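Local coordinates for transcription elongation factor SPT6 (Candida glabrata, PDB 3PJP), which probably chaperones histones to maintain chromatin during transcription elongation, and binds the phosphorylated C-terminal repeat domain of RNA polymerase II through the tandem SH2 domain, at residues A[10-15]-A[31-36]; A[47-52]-A[96-101]; A[135-140]-A[183-188]. All coordinates share one frame; numbering follows the deposited sequence. Where two conformers were deposited one is given.

Contact 1: A[10-15]-A[31-36]; sequences HPYYFP and GDFVIR. With ACT (acetate ion), chain C.
H10 folds its imidazole back on the chain, CG anti to the backbone N (chi1 -169°), so that ND1 accepts Y12 N in the ring plane at 3.0 Å and steadies the type I turn from H10 to Y13. Histidine suits this place: besides the acceptor nitrogen it offers a flat face, over whose centre I35 CD1 makes a CH-pi contact 3.9 Å from the centroid. P11, with its fixed phi, suits the second turn position. Y12 lays its ring on F33 in a tilted face-to-face stack, centroids 4.5 Å apart and planes at 28°, while its carbonyl O takes I35 N from above the carbonyl plane at 2.9 Å. Y13 and I35 form a parallel bridge, side chains on one face of the sheet. F14 N reaches I35 O at 3.0 Å, nearly along the C=O axis, so I35 is held at both N and O. The F14 ring leaves on the other face, CD1 meeting V34 CG1 at 3.8 Å. R36 starts on that face, but its extended chain leads away to an acetate, probably from the crystallisation liquor, whose two oxygens suit the two-pronged guanidinium: NH1 to OXT at 2.9 Å, NH2 to O at 2.7 Å. FVIR matches the SH2 FLVR signature, consistent with a phosphate pocket. Helix 18-25 packs on V34 and R36, helix 86-105 on H10, F33 and I35, and strand 44-52 bonds the far edge of 33-36.

Contact 2: A[47-52]-A[96-101]; sequences ITWKLD and NKIRLL
W49 places CG in the crowded position between its backbone N and carbonyl carbon (chi1 66°), which directs the indole at the helix, and L101 answers with CG anti to its backbone N (chi1 172°). The two side chains run alongside each other, pointing opposite ways, and bring L101 CD2 to 3.8 Å from W49 CZ3. That same ring atom meets I98 CG1 at 3.8 Å, so CZ3 touches side chains three residues apart on one side of the helix. Across its other corner runs the extended aliphatic part of K97, with CD 3.9 Å from W49 CZ2. L51 contributes twice: its CD1 lies over the centre of one indole face, and its CG touches L101 CD2 at 4.0 Å. Tryptophan suits this place because the broad indole spans much of the distance between strand and helix, whose segments run at 7° with axes 10.5 Å apart. L166, from strand 159-166, touches W49, K97 and L101, drawing the second half of the tandem onto this SH2 core. The contact is therefore dispersive in its middle and polar at its margin: W49 NE1 and K97 NZ both bond Q57 OE1, while K97 NZ also meets Y93 OH and forms a salt bridge to E79, which would offset the cost of burying the lysine charge.

Contact 3: A[135-140]-A[183-188]; sequences YYFSLN and QLCNGF
Strand 135-139 and helix 183-188 cross at 128°, their axes 11.7 Å apart at closest approach, a separation that side chains alone must span. This is the sheet-to-helix packing of an SH2 fold, here in the second SH2 unit of the tandem: helix 181-191 lies against one face of the central sheet, while helix 115-128 packs on the other through Y136 and S138. Alternate strand residues, Y135 and F137, supply the rings on the side of helix 181-191, and L184, C185 and F188 meet them from consecutive turns of the helix. Y135 puts CG in the crowded position between its backbone N and carbonyl carbon (chi1 70°), so the ring leans toward the helix. F188 comes to it as an edge-to-face pair, its edge over the Y135 face, with centroids 4.9 Å apart and planes at 54°. The leading atom is F188 CE2, 3.6 Å from Y135 CG. Phenylalanine suits position 188 because its flat ring can offer an edge to Y135 while packing on F151, again edge-to-face, and on L173. F137 and L184 reach toward each other tip to tip, F137 CE1 meeting L184 CD2 at 3.7 Å; L184, which also rests on F171 and L173, offers this branched methyl to the end of the F137 ring. C185 sits at the edges of both Y135 and F137, where its small, polarisable sulfur can lie in the plane of each ring. C185 SG is 5.2 Å from the Y135 centroid and 5.0 Å from that of F137, two sulfur-aromatic contacts. At the tip of the Y135 ring, OH touches C185 CB at 3.4 Å, a van der Waals contact.

From the N terminus, contact 1 closes first, a short loop that holds helix 18-25 in a beta-alpha-beta unit. Contact 2 opens only afterwards, and its longer loop carries strands 55-64, 75-78 and 81-83 before helix 86-105 returns beneath the same sheet. Contact 3 then closes a comparable loop in the second SH2 unit, with strands 146-152, 159-166, 171-173 and 176-178 between strand 134-139 and helix 181-191. All three follow in series, none nested or crossed. Contacts 1 and 2 share neighbouring strands, tied by probable hydrogen bonds from G31 N to K50 O and R36 NE to T48 OG1. Contacts 2 and 3 meet more lightly, D52 OD1 lying 4.2 Å from L139 CD1.

Contact 1: A[10-15]-A[31-36]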
loop_
_atom_site.group_PDB
_atom_site.type_symbol
_atom_site.label_atom_id
_atom_site.label_comp_id
_atom_site.label_asym_id
_atom_site.label_seq_id
_atom_site.Cartn_x
_atom_site.Cartn_y
_atom_site.Cartn_z
ATOM N N HIS A 10 10.394 -21.995 7.182
ATOM C CA HIS A 10 10.905 -20.816 6.501
ATOM C C HIS A 10 11.615 -19.913 7.496
ATOM O O HIS A 10 11.135 -19.712 8.615
ATOM C CB HIS A 10 9.770 -20.051 5.805
ATOM C CG HIS A 10 10.246 -18.973 4.882
ATOM N ND1 HIS A 10 10.767 -17.780 5.333
ATOM C CD2 HIS A 10 10.277 -18.908 3.529
ATOM C CE1 HIS A 10 11.107 -17.030 4.302
ATOM N NE2 HIS A 10 10.819 -17.690 3.194
ATOM N N PRO A 11 12.751 -19.339 7.086
ATOM C CA PRO A 11 13.570 -18.498 7.966
ATOM C C PRO A 11 12.812 -17.344 8.609
ATOM O O PRO A 11 13.170 -16.924 9.706
ATOM C CB PRO A 11 14.648 -17.949 7.023
ATOM C CG PRO A 11 14.721 -18.919 5.921
ATOM C CD PRO A 11 13.334 -19.456 5.739
ATOM N N TYR A 12 11.796 -16.816 7.931
ATOM C CA TYR A 12 11.053 -15.685 8.477
ATOM C C TYR A 12 9.716 -16.077 9.087
ATOM O O TYR A 12 8.894 -15.203 9.391
ATOM C CB TYR A 12 10.854 -14.611 7.392
ATOM C CG TYR A 12 12.100 -13.800 7.118
ATOM C CD1 TYR A 12 12.384 -12.662 7.853
ATOM C CD2 TYR A 12 12.998 -14.182 6.131
ATOM C CE1 TYR A 12 13.526 -11.922 7.613
ATOM C CE2 TYR A 12 14.143 -13.448 5.884
ATOM C CZ TYR A 12 14.399 -12.317 6.624
ATOM O OH TYR A 12 15.537 -11.582 6.380
ATOM N N TYR A 13 9.484 -17.377 9.255
ATOM C CA TYR A 13 8.247 -17.834 9.895
ATOM C C TYR A 13 8.339 -17.923 11.413
ATOM O O TYR A 13 9.197 -18.622 11.954
ATOM C CB TYR A 13 7.771 -19.181 9.352
ATOM C CG TYR A 13 6.527 -19.661 10.057
ATOM C CD1 TYR A 13 6.608 -20.498 11.164
ATOM C CD2 TYR A 13 5.267 -19.239 9.650
ATOM C CE1 TYR A 13 5.467 -20.921 11.830
ATOM C CE2 TYR A 13 4.125 -19.664 10.305
ATOM C CZ TYR A 13 4.230 -20.508 11.395
ATOM O OH TYR A 13 3.096 -20.932 12.052
ATOM N N PHE A 14 7.435 -17.213 12.085
ATOM C CA PHE A 14 7.221 -17.349 13.528
ATOM C C PHE A 14 5.727 -17.373 13.791
ATOM O O PHE A 14 4.986 -16.585 13.190
ATOM C CB PHE A 14 7.816 -16.164 14.278
ATOM C CG PHE A 14 9.240 -15.884 13.928
ATOM C CD1 PHE A 14 9.554 -14.971 12.940
ATOM C CD2 PHE A 14 10.267 -16.539 14.587
ATOM C CE1 PHE A 14 10.865 -14.706 12.605
ATOM C CE2 PHE A 14 11.590 -16.287 14.259
ATOM C CZ PHE A 14 11.893 -15.368 13.268
ATOM N N PRO A 15 5.275 -18.235 14.717
ATOM C CA PRO A 15 3.837 -18.331 15.022
ATOM C C PRO A 15 3.303 -17.161 15.856
ATOM O O PRO A 15 2.563 -17.390 16.813
ATOM C CB PRO A 15 3.724 -19.638 15.829
ATOM C CG PRO A 15 5.103 -20.236 15.853
ATOM C CD PRO A 15 6.070 -19.137 15.562
ATOM N N GLY A 31 10.188 -2.461 5.054
ATOM C CA GLY A 31 10.360 -3.641 4.223
ATOM C C GLY A 31 10.618 -4.912 5.011
ATOM O O GLY A 31 10.402 -6.012 4.501
ATOM N N ASP A 32 11.074 -4.775 6.258
ATOM C CA ASP A 32 11.273 -5.951 7.109
ATOM C C ASP A 32 9.931 -6.591 7.419
ATOM O O ASP A 32 8.919 -5.901 7.515
ATOM C CB ASP A 32 12.035 -5.597 8.383
ATOM C CG ASP A 32 13.494 -5.353 8.118
ATOM O OD1 ASP A 32 14.041 -5.999 7.195
ATOM O OD2 ASP A 32 14.095 -4.516 8.813
ATOM N N PHE A 33 9.915 -7.913 7.542
ATOM C CA PHE A 33 8.657 -8.638 7.613
ATOM C C PHE A 33 8.796 -9.919 8.425
ATOM O O PHE A 33 9.898 -10.341 8.755
ATOM C CB PHE A 33 8.149 -8.969 6.193
ATOM C CG PHE A 33 8.987 -9.989 5.477
ATOM C CD1 PHE A 33 8.664 -11.344 5.524
ATOM C CD2 PHE A 33 10.113 -9.603 4.787
ATOM C CE1 PHE A 33 9.451 -12.289 4.874
ATOM C CE2 PHE A 33 10.907 -10.552 4.137
ATOM C CZ PHE A 33 10.568 -11.890 4.191
ATOM N N VAL A 34 7.657 -10.519 8.744
ATOM C CA VAL A 34 7.607 -11.900 9.198
ATOM C C VAL A 34 6.445 -12.597 8.522
ATOM O O VAL A 34 5.445 -11.964 8.165
ATOM C CB VAL A 34 7.413 -12.017 10.724
ATOM C CG1 VAL A 34 8.659 -11.531 11.466
ATOM C CG2 VAL A 34 6.164 -11.264 11.170
ATOM N N ILE A 35 6.587 -13.901 8.330
ATOM C CA ILE A 35 5.463 -14.746 7.974
ATOM C C ILE A 35 4.961 -15.331 9.295
ATOM O O ILE A 35 5.752 -15.633 10.186
ATOM C CB ILE A 35 5.910 -15.860 7.014
ATOM C CG1 ILE A 35 6.720 -15.255 5.873
ATOM C CG2 ILE A 35 4.723 -16.659 6.508
ATOM C CD1 ILE A 35 7.226 -16.276 4.875
ATOM N N ARG A 36 3.652 -15.473 9.448
ATOM C CA ARG A 36 3.133 -15.895 10.741
ATOM C C ARG A 36 1.825 -16.659 10.655
ATOM O O ARG A 36 1.244 -16.836 9.573
ATOM C CB ARG A 36 2.948 -14.687 11.665
ATOM C CG ARG A 36 1.997 -13.633 11.107
ATOM C CD ARG A 36 1.710 -12.564 12.162
ATOM N NE ARG A 36 0.835 -11.494 11.678
ATOM C CZ ARG A 36 -0.493 -11.567 11.635
ATOM N NH1 ARG A 36 -1.112 -12.678 12.011
ATOM N NH2 ARG A 36 -1.206 -10.532 11.203
HETATM C C ACT C . -4.379 -12.150 11.330
HETATM O O ACT C . -3.863 -11.018 11.429
HETATM O OXT ACT C . -3.969 -13.012 12.138
HETATM C CH3 ACT C . -5.426 -12.448 10.301
#

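Contact 2: A[47-52]-A[96-101]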
loop_
_atom_site.group_PDB
_atom_site.type_symbol
_atom_site.label_atom_id
_atom_site.label_comp_id
_atom_site.label_asym_id
_atom_site.label_seq_id
_atom_site.Cartn_x
_atom_site.Cartn_y
_atom_site.Cartn_z
ATOM N N ILE A 47 1.404 -12.359 6.436
ATOM C CA ILE A 47 2.663 -11.630 6.448
ATOM C C ILE A 47 2.426 -10.271 7.079
ATOM O O ILE A 47 1.481 -9.577 6.723
ATOM C CB ILE A 47 3.251 -11.455 5.039
ATOM C CG1 ILE A 47 3.885 -12.761 4.562
ATOM C CG2 ILE A 47 4.298 -10.351 5.018
ATOM C CD1 ILE A 47 4.305 -12.725 3.093
ATOM N N THR A 48 3.269 -9.905 8.038
ATOM C CA THR A 48 3.243 -8.548 8.567
ATOM C C THR A 48 4.516 -7.861 8.123
ATOM O O THR A 48 5.591 -8.443 8.204
ATOM C CB THR A 48 3.175 -8.530 10.112
ATOM O OG1 THR A 48 1.969 -9.169 10.544
ATOM C CG2 THR A 48 3.219 -7.104 10.626
ATOM N N TRP A 49 4.403 -6.632 7.634
ATOM C CA TRP A 49 5.598 -5.909 7.222
ATOM C C TRP A 49 5.545 -4.455 7.637
ATOM O O TRP A 49 4.466 -3.910 7.900
ATOM C CB TRP A 49 5.881 -6.074 5.721
ATOM C CG TRP A 49 4.877 -5.456 4.742
ATOM C CD1 TRP A 49 3.634 -5.922 4.437
ATOM C CD2 TRP A 49 5.085 -4.298 3.933
ATOM N NE1 TRP A 49 3.039 -5.110 3.477
ATOM C CE2 TRP A 49 3.918 -4.106 3.158
ATOM C CE3 TRP A 49 6.149 -3.404 3.784
ATOM C CZ2 TRP A 49 3.787 -3.050 2.250
ATOM C CZ3 TRP A 49 6.022 -2.365 2.892
ATOM C CH2 TRP A 49 4.848 -2.190 2.132
ATOM N N LYS A 50 6.717 -3.835 7.719
ATOM C CA LYS A 50 6.817 -2.469 8.222
ATOM C C LYS A 50 6.917 -1.455 7.088
ATOM O O LYS A 50 7.811 -1.528 6.252
ATOM C CB LYS A 50 8.011 -2.316 9.171
ATOM C CG LYS A 50 8.116 -0.919 9.787
ATOM C CD LYS A 50 9.359 -0.768 10.673
ATOM C CE LYS A 50 9.413 0.650 11.247
ATOM N NZ LYS A 50 10.550 0.858 12.181
ATOM N N LEU A 51 5.993 -0.501 7.070
ATOM C CA LEU A 51 6.002 0.540 6.052
ATOM C C LEU A 51 6.760 1.771 6.525
ATOM O O LEU A 51 7.402 2.460 5.734
ATOM C CB LEU A 51 4.575 0.974 5.710
ATOM C CG LEU A 51 3.739 0.039 4.828
ATOM C CD1 LEU A 51 3.218 -1.144 5.621
ATOM C CD2 LEU A 51 2.575 0.815 4.203
ATOM N N ASP A 52 6.640 2.068 7.815
ATOM C CA ASP A 52 7.173 3.301 8.377
ATOM C C ASP A 52 7.105 3.216 9.896
ATOM O O ASP A 52 6.609 2.237 10.443
ATOM C CB ASP A 52 6.334 4.485 7.885
ATOM C CG ASP A 52 7.129 5.774 7.793
ATOM O OD1 ASP A 52 7.769 6.004 6.743
ATOM O OD2 ASP A 52 7.103 6.561 8.762
ATOM N N ASN A 96 7.925 -6.350 -4.470
ATOM C CA ASN A 96 7.282 -5.422 -5.388
ATOM C C ASN A 96 6.575 -4.298 -4.670
ATOM O O ASN A 96 6.736 -3.130 -5.009
ATOM C CB ASN A 96 6.282 -6.148 -6.275
ATOM C CG ASN A 96 6.818 -6.374 -7.647
ATOM O OD1 ASN A 96 7.448 -5.485 -8.224
ATOM N ND2 ASN A 96 6.593 -7.570 -8.191
ATOM N N LYS A 97 5.750 -4.675 -3.706
ATOM C CA LYS A 97 5.066 -3.706 -2.873
ATOM C C LYS A 97 6.050 -2.745 -2.200
ATOM O O LYS A 97 5.795 -1.540 -2.114
ATOM C CB LYS A 97 4.210 -4.434 -1.848
ATOM C CG LYS A 97 2.868 -3.825 -1.631
ATOM C CD LYS A 97 1.979 -4.712 -0.788
ATOM C CE LYS A 97 0.579 -4.126 -0.735
ATOM N NZ LYS A 97 -0.367 -5.032 -0.041
ATOM N N ILE A 98 7.159 -3.276 -1.689
ATOM C CA ILE A 98 8.180 -2.419 -1.093
ATOM C C ILE A 98 8.804 -1.478 -2.108
ATOM O O ILE A 98 9.004 -0.296 -1.837
ATOM C CB ILE A 98 9.278 -3.255 -0.411
ATOM C CG1 ILE A 98 8.682 -4.025 0.765
ATOM C CG2 ILE A 98 10.442 -2.356 0.061
ATOM C CD1 ILE A 98 9.604 -5.135 1.269
ATOM N N ARG A 99 9.118 -1.999 -3.292
ATOM C CA ARG A 99 9.621 -1.193 -4.397
ATOM C C ARG A 99 8.695 -0.011 -4.679
ATOM O O ARG A 99 9.126 1.134 -4.809
ATOM C CB ARG A 99 9.733 -2.087 -5.639
ATOM C CG ARG A 99 10.018 -1.380 -6.948
ATOM C CD ARG A 99 10.100 -2.399 -8.085
ATOM N NE ARG A 99 8.792 -2.976 -8.390
ATOM C CZ ARG A 99 7.889 -2.370 -9.149
ATOM N NH1 ARG A 99 8.163 -1.176 -9.658
ATOM N NH2 ARG A 99 6.716 -2.947 -9.387
ATOM N N LEU A 100 7.409 -0.318 -4.791
ATOM C CA LEU A 100 6.417 0.689 -5.159
ATOM C C LEU A 100 6.232 1.715 -4.037
ATOM O O LEU A 100 6.063 2.907 -4.305
ATOM C CB LEU A 100 5.096 0.023 -5.563
ATOM C CG LEU A 100 5.162 -0.742 -6.904
ATOM C CD1 LEU A 100 4.023 -1.758 -7.022
ATOM C CD2 LEU A 100 5.154 0.215 -8.107
ATOM N N LEU A 101 6.290 1.260 -2.786
ATOM C CA LEU A 101 6.170 2.179 -1.656
ATOM C C LEU A 101 7.306 3.188 -1.734
ATOM O O LEU A 101 7.102 4.393 -1.580
ATOM C CB LEU A 101 6.247 1.419 -0.328
ATOM C CG LEU A 101 6.332 2.261 0.950
ATOM C CD1 LEU A 101 5.151 3.233 1.004
ATOM C CD2 LEU A 101 6.385 1.355 2.186
#

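Contact 3: A[135-140]-A[183-188]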
loop_
_atom_site.group_PDB
_atom_site.type_symbol
_atom_site.label_atom_id
_atom_site.label_comp_id
_atom_site.label_asym_id
_atom_site.label_seq_id
_atom_site.Cartn_x
_atom_site.Cartn_y
_atom_site.Cartn_z
ATOM N N TYR A 135 -1.052 19.509 -6.322
ATOM C CA TYR A 135 -1.424 18.231 -5.732
ATOM C C TYR A 135 -0.236 17.557 -5.057
ATOM O O TYR A 135 0.905 17.679 -5.511
ATOM C CB TYR A 135 -2.071 17.296 -6.766
ATOM C CG TYR A 135 -1.154 16.750 -7.848
ATOM C CD1 TYR A 135 -0.599 15.482 -7.738
ATOM C CD2 TYR A 135 -0.886 17.483 -9.000
ATOM C CE1 TYR A 135 0.221 14.967 -8.734
ATOM C CE2 TYR A 135 -0.066 16.974 -10.002
ATOM C CZ TYR A 135 0.480 15.717 -9.859
ATOM O OH TYR A 135 1.290 15.203 -10.842
ATOM N N TYR A 136 -0.520 16.856 -3.965
ATOM C CA TYR A 136 0.487 16.110 -3.221
ATOM C C TYR A 136 -0.042 14.742 -2.824
ATOM O O TYR A 136 -1.250 14.557 -2.698
ATOM C CB TYR A 136 0.893 16.882 -1.970
ATOM C CG TYR A 136 1.602 18.171 -2.286
ATOM C CD1 TYR A 136 2.807 18.167 -2.974
ATOM C CD2 TYR A 136 1.065 19.394 -1.902
ATOM C CE1 TYR A 136 3.464 19.352 -3.273
ATOM C CE2 TYR A 136 1.713 20.578 -2.189
ATOM C CZ TYR A 136 2.910 20.552 -2.878
ATOM O OH TYR A 136 3.556 21.731 -3.169
ATOM N N PHE A 137 0.872 13.788 -2.646
ATOM C CA PHE A 137 0.565 12.500 -2.037
ATOM C C PHE A 137 1.113 12.521 -0.623
ATOM O O PHE A 137 2.148 13.143 -0.362
ATOM C CB PHE A 137 1.240 11.357 -2.813
ATOM C CG PHE A 137 0.840 11.274 -4.253
ATOM C CD1 PHE A 137 -0.338 10.649 -4.627
ATOM C CD2 PHE A 137 1.648 11.814 -5.238
ATOM C CE1 PHE A 137 -0.705 10.567 -5.957
ATOM C CE2 PHE A 137 1.284 11.736 -6.575
ATOM C CZ PHE A 137 0.115 11.112 -6.933
ATOM N N SER A 138 0.415 11.852 0.289
ATOM C CA SER A 138 0.911 11.650 1.646
ATOM C C SER A 138 0.428 10.309 2.205
ATOM O O SER A 138 -0.483 9.686 1.669
ATOM C CB SER A 138 0.484 12.816 2.550
ATOM O OG SER A 138 -0.923 12.890 2.629
ATOM N N LEU A 139 1.062 9.839 3.279
ATOM C CA LEU A 139 0.705 8.551 3.836
ATOM C C LEU A 139 -0.564 8.601 4.668
ATOM O O LEU A 139 -0.771 9.522 5.454
ATOM C CB LEU A 139 1.855 8.005 4.679
ATOM C CG LEU A 139 2.918 7.240 3.893
ATOM C CD1 LEU A 139 4.171 7.038 4.747
ATOM C CD2 LEU A 139 2.362 5.903 3.431
ATOM N N ASN A 140 -1.421 7.606 4.473
ATOM C CA ASN A 140 -2.597 7.427 5.316
ATOM C C ASN A 140 -2.180 6.601 6.523
ATOM O O ASN A 140 -2.034 5.385 6.442
ATOM C CB ASN A 140 -3.711 6.720 4.534
ATOM C CG ASN A 140 -5.043 6.684 5.290
ATOM O OD1 ASN A 140 -5.078 6.598 6.528
ATOM N ND2 ASN A 140 -6.143 6.751 4.549
ATOM N N GLN A 183 2.450 7.095 -14.359
ATOM C CA GLN A 183 1.146 6.717 -14.909
ATOM C C GLN A 183 0.035 7.101 -13.947
ATOM O O GLN A 183 -1.060 7.478 -14.370
ATOM C CB GLN A 183 1.080 5.215 -15.193
ATOM C CG GLN A 183 1.714 4.759 -16.509
ATOM C CD GLN A 183 1.815 3.238 -16.589
ATOM O OE1 GLN A 183 2.415 2.606 -15.714
ATOM N NE2 GLN A 183 1.213 2.642 -17.619
ATOM N N LEU A 184 0.319 6.999 -12.653
ATOM C CA LEU A 184 -0.644 7.407 -11.630
ATOM C C LEU A 184 -0.992 8.890 -11.739
ATOM O O LEU A 184 -2.174 9.268 -11.664
ATOM C CB LEU A 184 -0.079 7.123 -10.246
ATOM C CG LEU A 184 -0.846 7.690 -9.043
ATOM C CD1 LEU A 184 -2.190 7.006 -8.928
ATOM C CD2 LEU A 184 -0.011 7.412 -7.797
ATOM N N CYS A 185 0.026 9.741 -11.886
ATOM C CA CYS A 185 -0.232 11.171 -11.997
ATOM C C CYS A 185 -0.968 11.482 -13.293
ATOM O O CYS A 185 -1.871 12.289 -13.297
ATOM C CB CYS A 185 1.041 12.014 -11.888
ATOM S SG CYS A 185 1.920 11.805 -10.329
ATOM N N ASN A 186 -0.584 10.815 -14.381
ATOM C CA ASN A 186 -1.295 10.995 -15.640
ATOM C C ASN A 186 -2.754 10.538 -15.536
ATOM O O ASN A 186 -3.647 11.177 -16.077
ATOM C CB ASN A 186 -0.585 10.261 -16.788
ATOM C CG ASN A 186 0.742 10.912 -17.170
ATOM O OD1 ASN A 186 0.990 12.075 -16.852
ATOM N ND2 ASN A 186 1.591 10.165 -17.870
ATOM N N GLY A 187 -2.987 9.426 -14.853
ATOM C CA GLY A 187 -4.334 8.916 -14.654
ATOM C C GLY A 187 -5.181 9.841 -13.797
ATOM O O GLY A 187 -6.361 10.060 -14.089
ATOM N N PHE A 188 -4.584 10.373 -12.733
ATOM C CA PHE A 188 -5.218 11.400 -11.916
ATOM C C PHE A 188 -5.653 12.587 -12.782
ATOM O O PHE A 188 -6.802 13.038 -12.707
ATOM C CB PHE A 188 -4.253 11.837 -10.802
ATOM C CG PHE A 188 -4.568 13.176 -10.194
ATOM C CD1 PHE A 188 -5.763 13.387 -9.533
ATOM C CD2 PHE A 188 -3.647 14.212 -10.254
ATOM C CE1 PHE A 188 -6.040 14.610 -8.957
ATOM C CE2 PHE A 188 -3.920 15.443 -9.685
ATOM C CZ PHE A 188 -5.116 15.639 -9.037
#